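Local coordinates for SusD homolog (Bacteroides thetaiotaomicron VPI-5482, PDB 3IV0), which belongs to the SusD family of outer-membrane proteins and probably binds glycans at the cell surface, though its own ligand is not established, at residues 106-109 with 110-113; 239-242 with 243-246. All coordinates share one frame; numbering follows the deposited sequence.

Interaction 1 (106-109 with 110-113)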
ATOM      1  N   LEU A 106       6.752  12.428 -19.864  1.00 11.79           N
ATOM      2  CA  LEU A 106       6.350  11.629 -21.013  1.00 13.37           C
ATOM      3  C   LEU A 106       6.236  12.518 -22.274  1.00 14.66           C
ATOM      4  O   LEU A 106       6.539  12.062 -23.383  1.00 17.00           O
ATOM      5  CB  LEU A 106       5.051  10.864 -20.726  1.00 13.00           C
ATOM      6  CG  LEU A 106       5.231   9.760 -19.684  1.00 11.26           C
ATOM      7  CD1 LEU A 106       3.862   9.331 -19.144  1.00 13.25           C
ATOM      8  CD2 LEU A 106       6.004   8.589 -20.294  1.00 14.15           C
ATOM      9  N   ALA A 107       5.822  13.761 -22.099  1.00 14.00           N
ATOM     10  CA  ALA A 107       5.654  14.705 -23.218  1.00 16.03           C
ATOM     11  C   ALA A 107       6.976  15.281 -23.694  1.00 17.25           C
ATOM     12  O   ALA A 107       7.062  15.734 -24.874  1.00 20.12           O
ATOM     13  CB  ALA A 107       4.736  15.829 -22.779  1.00 17.26           C
ATOM     14  N   GLU A 108       7.992  15.354 -22.836  1.00 14.81           N
ATOM     15  CA  GLU A 108       9.205  16.121 -23.153  1.00 14.57           C
ATOM     16  C   GLU A 108      10.465  15.294 -23.319  1.00 16.84           C
ATOM     17  O   GLU A 108      11.422  15.769 -23.939  1.00 17.11           O
ATOM     18  CB  GLU A 108       9.455  17.178 -22.089  1.00 15.85           C
ATOM     19  CG  GLU A 108       8.349  18.185 -21.834  1.00 18.46           C
ATOM     20  CD  GLU A 108       8.030  19.049 -23.039  1.00 22.44           C
ATOM     21  OE1 GLU A 108       8.899  19.179 -23.918  1.00 23.90           O
ATOM     22  OE2 GLU A 108       6.901  19.554 -23.122  1.00 28.63           O
ATOM     23  N   ILE A 109      10.539  14.102 -22.747  1.00 15.29           N
ATOM     24  CA  ILE A 109      11.806  13.368 -22.690  1.00 14.96           C
ATOM     25  C   ILE A 109      12.393  13.002 -24.086  1.00 15.46           C
ATOM     26  O   ILE A 109      13.610  12.860 -24.216  1.00 16.18           O
ATOM     27  CB  ILE A 109      11.717  12.088 -21.775  1.00 15.07           C
ATOM     28  CG1 ILE A 109      13.130  11.619 -21.397  1.00 14.99           C
ATOM     29  CG2 ILE A 109      10.878  10.961 -22.428  1.00 14.96           C
ATOM     30  CD1 ILE A 109      13.106  10.620 -20.219  1.00 14.74           C
ATOM     31  N   ASP A 110      11.545  12.850 -25.096  1.00 17.12           N
ATOM     32  CA  ASP A 110      12.033  12.552 -26.462  1.00 17.72           C
ATOM     33  C   ASP A 110      12.872  13.698 -27.016  1.00 19.84           C
ATOM     34  O   ASP A 110      13.649  13.489 -27.963  1.00 20.93           O
ATOM     35  CB  ASP A 110      10.866  12.284 -27.426  1.00 19.69           C
ATOM     36  CG  ASP A 110      10.231  10.934 -27.228  1.00 22.82           C
ATOM     37  OD1 ASP A 110      10.908  10.057 -26.692  1.00 23.09           O
ATOM     38  OD2 ASP A 110       9.050  10.745 -27.630  1.00 28.63           O
ATOM     39  N   LYS A 111      12.744  14.876 -26.427  1.00 17.99           N
ATOM     40  CA  LYS A 111      13.560  16.033 -26.830  1.00 18.93           C
ATOM     41  C   LYS A 111      14.999  16.014 -26.346  1.00 19.69           C
ATOM     42  O   LYS A 111      15.838  16.749 -26.875  1.00 21.11           O
ATOM     43  CB  LYS A 111      12.876  17.322 -26.400  1.00 17.65           C
ATOM     44  CG  LYS A 111      11.539  17.514 -27.075  1.00 19.43           C
ATOM     45  CD  LYS A 111      10.862  18.781 -26.588  1.00 23.16           C
ATOM     46  CE  LYS A 111       9.456  18.940 -27.183  1.00 26.58           C
ATOM     47  NZ  LYS A 111       8.723  20.062 -26.534  1.00 30.87           N
ATOM     48  N   VAL A 112      15.321  15.207 -25.347  1.00 18.27           N
ATOM     49  CA  VAL A 112      16.680  15.144 -24.807  1.00 18.33           C
ATOM     50  C   VAL A 112      17.654  14.603 -25.866  1.00 19.97           C
ATOM     51  O   VAL A 112      17.521  13.478 -26.365  1.00 20.48           O
ATOM     52  CB  VAL A 112      16.749  14.253 -23.568  1.00 18.42           C
ATOM     53  CG1 VAL A 112      18.180  14.190 -23.076  1.00 20.08           C
ATOM     54  CG2 VAL A 112      15.836  14.805 -22.481  1.00 18.79           C
ATOM     55  N   PRO A 113      18.631  15.440 -26.257  1.00 24.36           N
ATOM     56  CA  PRO A 113      19.518  15.083 -27.360  1.00 26.49           C
ATOM     57  C   PRO A 113      20.474  13.931 -27.078  1.00 28.38           C
ATOM     58  O   PRO A 113      21.269  13.982 -26.156  1.00 30.68           O
ATOM     59  CB  PRO A 113      20.270  16.392 -27.650  1.00 27.50           C
ATOM     60  CG  PRO A 113      20.204  17.176 -26.423  1.00 27.27           C
ATOM     61  CD  PRO A 113      18.908  16.775 -25.719  1.00 24.86           C
TER
HETATM   62  O   HOH W   1       8.605  12.548 -25.233  1.00 21.22           O
HETATM   63  O   HOH W   2       6.289  21.228 -24.875  1.00 35.89           O
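Lys-111 lies alongside Glu-108 near the C-terminal end of helix 93-108, on a short 3-10 segment, so that both side chains point the same way and meet at their charged ends. Followed outward, Lys-111 first passes the backbone: its CB lies 3.3 Å from Glu-108 O, the same oxygen that accepts a hydrogen bond from Lys-111 N at 3.0 Å. CG still skirts that carbonyl, and CD and CE then come alongside Glu-108 OE1. With its chain extended beyond CG, the lysine carries NZ to 2.8 Å from Glu-108 OE1, a salt bridge on the syn lone pair of that oxygen. Glu-108 supplies the bend, turning at chi2 (-62°) to bring its carboxylate round. A water closes the group, donating to Glu-108 OE2 and accepting a weak bond from Lys-111 NZ. With an alanine here in place of Glu-108, the Lys-111 ammonium would probably lose its carboxylate mate and be freer to swing. Val-112 N continues the turn, bonding to Ile-109 O at 3.1 Å, while a second water links Leu-106 O to Asp-110 N. The buried Ile-109 and Val-112 both touch Trp-14. The exposed Asp-110 forms a salt bridge through OD1 with Lys-124 of helix 117-142. The chemistry is thus divided: i to i+3 backbone bonds shape the turn, and a hydrated ion pair spans its outer side.

Interaction 2 (239-242 with 243-246); sequences ERNN and GAYS
Asn-241 to Ala-244 form a type I' beta turn in the loop that follows helix 224-238, closed by a hydrogen bond from Ala-244 N to Asn-241 O at 3.2 Å. Both central residues, Asn-242 and Gly-243, have positive phi, 90° at the glycine. Glycine suits the second place because a CB there would be jammed against Asn-242 O.

The side chain of Asn-241 then joins the two arms of the turn. Its chi1 of 75° sets CG between the backbone N and the carbonyl carbon, folding the amide back toward the chain that leaves the turn. There OD1 accepts a nearly straight hydrogen bond from Tyr-245 N at 3.0 Å, the donor standing well above the carbonyl plane. ND2 faces other partners: it bonds to Leu-238 O, at the end of the preceding helix, and donates to a water that in turn donates to Tyr-245 O. One amide therefore holds both backbone polar atoms of Tyr-245, the N directly and the O through water.

The amide also crosses the tyrosine ring at a slant, the two planes 38° apart, with Asn-241 CG 3.6 Å from Tyr-245 CD2. Ala-244 CB sits over one face of that ring, offset toward the rim. Trp-188 touches Asn-241 and Ala-244, and its carbonyl bonds to Tyr-245 OH, tying the turn to a neighbouring loop. Beside the amide contact, Asn-241 CB lies 3.7 Å from Tyr-245 CD2.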
ATOM      1  N   GLU A 239       5.604 -15.529 -11.722  1.00 12.68           N
ATOM      2  CA  GLU A 239       6.343 -16.741 -11.411  1.00 14.25           C
ATOM      3  C   GLU A 239       7.337 -17.132 -12.494  1.00 16.25           C
ATOM      4  O   GLU A 239       7.994 -18.172 -12.379  1.00 18.28           O
ATOM      5  CB  GLU A 239       5.368 -17.870 -11.116  1.00 14.91           C
ATOM      6  CG  GLU A 239       4.669 -17.676  -9.774  1.00 16.48           C
ATOM      7  CD  GLU A 239       5.673 -17.550  -8.646  1.00 18.99           C
ATOM      8  OE1 GLU A 239       6.123 -18.590  -8.114  1.00 21.64           O
ATOM      9  OE2 GLU A 239       6.059 -16.414  -8.322  1.00 18.06           O
ATOM     10  N   ARG A 240       7.491 -16.302 -13.505  1.00 14.92           N
ATOM     11  CA  ARG A 240       8.587 -16.434 -14.485  1.00 16.52           C
ATOM     12  C   ARG A 240       9.821 -15.594 -14.102  1.00 15.68           C
ATOM     13  O   ARG A 240      10.774 -15.428 -14.884  1.00 17.95           O
ATOM     14  CB  ARG A 240       8.091 -16.026 -15.878  1.00 17.62           C
ATOM     15  CG  ARG A 240       6.995 -16.935 -16.396  1.00 20.25           C
ATOM     16  CD  ARG A 240       6.477 -16.569 -17.775  1.00 22.58           C
ATOM     17  NE  ARG A 240       5.365 -17.460 -18.066  1.00 27.43           N
ATOM     18  CZ  ARG A 240       4.094 -17.104 -18.210  1.00 26.06           C
ATOM     19  NH1 ARG A 240       3.698 -15.828 -18.212  1.00 19.96           N
ATOM     20  NH2 ARG A 240       3.208 -18.058 -18.432  1.00 28.05           N
ATOM     21  N   ASN A 241       9.845 -15.091 -12.882  1.00 13.90           N
ATOM     22  CA  ASN A 241      10.940 -14.220 -12.445  1.00 14.66           C
ATOM     23  C   ASN A 241      12.295 -14.933 -12.264  1.00 17.69           C
ATOM     24  O   ASN A 241      13.311 -14.279 -12.041  1.00 18.69           O
ATOM     25  CB  ASN A 241      10.549 -13.505 -11.144  1.00 14.92           C
ATOM     26  CG  ASN A 241      10.589 -14.401  -9.937  1.00 14.21           C
ATOM     27  OD1 ASN A 241      11.684 -14.642  -9.396  1.00 16.71           O
ATOM     28  ND2 ASN A 241       9.438 -14.864  -9.445  1.00 15.14           N
ATOM     29  N   ASN A 242      12.286 -16.260 -12.310  1.00 18.93           N
ATOM     30  CA  ASN A 242      13.508 -17.090 -12.333  1.00 22.53           C
ATOM     31  C   ASN A 242      14.439 -16.826 -11.171  1.00 21.83           C
ATOM     32  O   ASN A 242      15.668 -16.759 -11.358  1.00 24.69           O
ATOM     33  CB  ASN A 242      14.288 -16.982 -13.644  1.00 24.11           C
ATOM     34  CG  ASN A 242      15.192 -18.211 -13.875  1.00 28.89           C
ATOM     35  OD1 ASN A 242      14.935 -19.294 -13.335  1.00 38.95           O
ATOM     36  ND2 ASN A 242      16.243 -18.040 -14.661  1.00 38.32           N
ATOM     37  N   GLY A 243      13.867 -16.719  -9.982  1.00 18.35           N
ATOM     38  CA  GLY A 243      14.647 -16.598  -8.761  1.00 19.90           C
ATOM     39  C   GLY A 243      15.004 -15.185  -8.336  1.00 18.88           C
ATOM     40  O   GLY A 243      15.658 -15.007  -7.301  1.00 19.26           O
ATOM     41  N   ALA A 244      14.578 -14.172  -9.090  1.00 15.86           N
ATOM     42  CA  ALA A 244      14.775 -12.786  -8.693  1.00 14.36           C
ATOM     43  C   ALA A 244      14.087 -12.484  -7.367  1.00 13.84           C
ATOM     44  O   ALA A 244      14.611 -11.705  -6.555  1.00 14.35           O
ATOM     45  CB  ALA A 244      14.272 -11.860  -9.747  1.00 16.65           C
ATOM     46  N   TYR A 245      12.913 -13.079  -7.176  1.00 12.81           N
ATOM     47  CA  TYR A 245      12.138 -12.867  -5.981  1.00 11.46           C
ATOM     48  C   TYR A 245      12.124 -14.122  -5.133  1.00 13.11           C
ATOM     49  O   TYR A 245      12.053 -15.234  -5.636  1.00 14.18           O
ATOM     50  CB  TYR A 245      10.691 -12.476  -6.326  1.00 12.72           C
ATOM     51  CG  TYR A 245      10.582 -11.346  -7.322  1.00 12.01           C
ATOM     52  CD1 TYR A 245      11.425 -10.242  -7.263  1.00 11.74           C
ATOM     53  CD2 TYR A 245       9.634 -11.376  -8.318  1.00 11.45           C
ATOM     54  CE1 TYR A 245      11.343  -9.228  -8.196  1.00 12.85           C
ATOM     55  CE2 TYR A 245       9.539 -10.352  -9.258  1.00 11.41           C
ATOM     56  CZ  TYR A 245      10.406  -9.286  -9.195  1.00 11.87           C
ATOM     57  OH  TYR A 245      10.285  -8.299 -10.163  1.00 12.69           O
ATOM     58  N   SER A 246      12.144 -13.940  -3.826  1.00 12.45           N
ATOM     59  CA  SER A 246      12.012 -15.064  -2.920  1.00 14.37           C
ATOM     60  C   SER A 246      11.380 -14.613  -1.616  1.00 13.12           C
ATOM     61  O   SER A 246      11.341 -13.418  -1.304  1.00 14.08           O
ATOM     62  CB  SER A 246      13.349 -15.736  -2.685  1.00 17.12           C
ATOM     63  OG  SER A 246      14.259 -14.800  -2.230  1.00 20.10           O
TER
HETATM   64  O   HOH W   3      10.283 -16.588  -7.297  1.00 20.03           O

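Overall arrangement
Both interactions shape the chain as it leaves a helix, but they hold different elements; their centres lie about 33 Å apart and their nearest atoms about 20 Å. Interaction 1 follows helix 93-108 toward helix 117-142, far from the middle of the chain; interaction 2 belongs to the loop between helices 224-238 and 253-258, about 21 Å from the chain centre. Each is partly buried. In 106-113 the buried residues are aliphatic and the polar side-chain contact is a charged pair with water. In 239-246 the buried residues are an asparagine and a tyrosine, and the contact between the segments rests on a neutral amide bonded to main chain.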